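Local coordinates for L-Ala-D/L-Glu epimerase, a muconate lactonizing enzyme (Klebsiella pneumoniae subsp. pneumoniae MGH 78578, PDB 3FCP), which belongs to the enolase superfamily as a muconate lactonizing enzyme relative, with a magnesium ion bound in its barrel domain, at residues L236-L239 and S240-E244. Sequence-based numbering, arbitrary orientation.
Sequences LVRL and SQQIE
The side chains of Arg238 and Gln242 lie side by side one helical turn apart and point the same way, with the guanidinium and amide planes 64° apart. Gln242 OE1 sits near the guanidinium plane, at its edge, and a water in that plane joins the two groups: it accepts from Arg238 NE at 2.8 Å and donates to Gln242 OE1 at 2.5 Å. With CG anti to the backbone N (chi1 -179°), the methylene Arg238 CG passes 3.7 Å from Gln242 OE1. Further round the helix, Ser240 OG, set between its own N and carbonyl carbon (chi1 77°), donates to Val237 O at 2.7 Å and is also hydrogen-bonded to Thr268 N, tying helix 233-242 to the loop after helix 256-264. Leu239 and Ile243 lie alongside each other, CD2 of the leucine 3.9 Å from CG1 of the isoleucine, and Ile243 continues onto helix 206-218. Leu239 O closes the helix by accepting two N-H groups: Ile243 N at 2.8 Å, nearly straight and in the carbonyl plane, and Gln242 N from well above that plane. Gln241 N bonds weakly to Val237 O and Arg238 O, and Gln242 N weakly to Arg238 O, mixing i+3 with i+4 bonds in the last turn before Ile243 leaves helical angles toward strand 246-249 of the beta-alpha-beta unit in the barrel domain. Gln242 uses both ends of its amide: OE1 takes the water, and NE2 makes a weak hydrogen bond to Gln241 O of a second subunit, linking the water-bridged pair to the subunit interface.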
loop_
_atom_site.group_PDB
_atom_site.type_symbol
_atom_site.label_atom_id
_atom_site.label_comp_id
_atom_site.label_asym_id
_atom_site.label_seq_id
_atom_site.Cartn_x
_atom_site.Cartn_y
_atom_site.Cartn_z
ATOM N N LEU A 236 -4.521 -6.096 16.238
ATOM C CA LEU A 236 -5.822 -5.517 16.566
ATOM C C LEU A 236 -6.508 -5.036 15.284
ATOM O O LEU A 236 -7.688 -5.291 15.068
ATOM C CB LEU A 236 -5.668 -4.341 17.540
ATOM C CG LEU A 236 -6.994 -3.765 18.053
ATOM C CD1 LEU A 236 -7.673 -4.804 18.946
ATOM C CD2 LEU A 236 -6.753 -2.486 18.844
ATOM N N VAL A 237 -5.761 -4.341 14.434
ATOM C CA VAL A 237 -6.304 -3.845 13.175
ATOM C C VAL A 237 -6.757 -4.982 12.269
ATOM O O VAL A 237 -7.845 -4.927 11.691
ATOM C CB VAL A 237 -5.261 -2.995 12.413
ATOM C CG1 VAL A 237 -5.772 -2.658 11.016
ATOM C CG2 VAL A 237 -4.969 -1.714 13.204
ATOM N N ARG A 238 -5.916 -6.007 12.140
ATOM C CA ARG A 238 -6.235 -7.152 11.294
ATOM C C ARG A 238 -7.518 -7.826 11.790
ATOM O O ARG A 238 -8.412 -8.144 11.002
ATOM C CB ARG A 238 -5.072 -8.154 11.300
ATOM C CG ARG A 238 -5.304 -9.388 10.429
ATOM C CD ARG A 238 -4.074 -10.306 10.398
ATOM N NE ARG A 238 -3.662 -10.755 11.726
ATOM C CZ ARG A 238 -2.532 -10.388 12.323
ATOM N NH1 ARG A 238 -1.694 -9.566 11.705
ATOM N NH2 ARG A 238 -2.248 -10.827 13.543
ATOM N N LEU A 239 -7.605 -8.028 13.097
ATOM C CA LEU A 239 -8.787 -8.646 13.680
ATOM C C LEU A 239 -10.034 -7.793 13.411
ATOM O O LEU A 239 -11.076 -8.323 13.042
ATOM C CB LEU A 239 -8.588 -8.841 15.186
ATOM C CG LEU A 239 -7.522 -9.879 15.557
ATOM C CD1 LEU A 239 -7.152 -9.749 17.021
ATOM C CD2 LEU A 239 -8.051 -11.282 15.245
ATOM N N SER A 240 -9.920 -6.474 13.555
ATOM C CA SER A 240 -11.073 -5.602 13.326
ATOM C C SER A 240 -11.549 -5.659 11.877
ATOM O O SER A 240 -12.707 -5.376 11.584
ATOM C CB SER A 240 -10.744 -4.147 13.695
ATOM O OG SER A 240 -9.950 -3.509 12.704
ATOM N N GLN A 241 -10.653 -6.028 10.971
ATOM C CA GLN A 241 -11.006 -6.115 9.559
ATOM C C GLN A 241 -11.509 -7.498 9.137
ATOM O O GLN A 241 -12.163 -7.627 8.103
ATOM C CB GLN A 241 -9.802 -5.717 8.697
ATOM C CG GLN A 241 -9.457 -4.226 8.765
ATOM C CD GLN A 241 -8.075 -3.907 8.211
ATOM O OE1 GLN A 241 -7.686 -2.742 8.112
ATOM N NE2 GLN A 241 -7.324 -4.941 7.856
ATOM N N GLN A 242 -11.222 -8.530 9.928
ATOM C CA GLN A 242 -11.653 -9.877 9.562
ATOM C C GLN A 242 -12.696 -10.542 10.474
ATOM O O GLN A 242 -13.432 -11.421 10.028
ATOM C CB GLN A 242 -10.430 -10.782 9.434
ATOM C CG GLN A 242 -9.664 -10.966 10.728
ATOM C CD GLN A 242 -8.351 -11.712 10.544
ATOM O OE1 GLN A 242 -7.679 -12.049 11.522
ATOM N NE2 GLN A 242 -7.977 -11.967 9.292
ATOM N N ILE A 243 -12.772 -10.116 11.734
ATOM C CA ILE A 243 -13.716 -10.693 12.690
ATOM C C ILE A 243 -15.149 -10.202 12.472
ATOM O O ILE A 243 -15.392 -9.001 12.343
ATOM C CB ILE A 243 -13.265 -10.382 14.136
ATOM C CG1 ILE A 243 -11.877 -10.990 14.375
ATOM C CG2 ILE A 243 -14.271 -10.937 15.142
ATOM C CD1 ILE A 243 -11.785 -12.489 14.051
ATOM N N GLU A 244 -16.098 -11.137 12.452
ATOM C CA GLU A 244 -17.491 -10.794 12.206
ATOM C C GLU A 244 -18.338 -10.301 13.380
ATOM O O GLU A 244 -19.471 -10.742 13.594
ATOM C CB GLU A 244 -18.182 -11.956 11.482
ATOM C CG GLU A 244 -17.462 -12.313 10.173
ATOM C CD GLU A 244 -18.182 -13.366 9.331
ATOM O OE1 GLU A 244 -19.004 -14.132 9.874
ATOM O OE2 GLU A 244 -17.906 -13.435 8.120
HETATM O O HOH W 1 -5.564 -12.518 12.809
#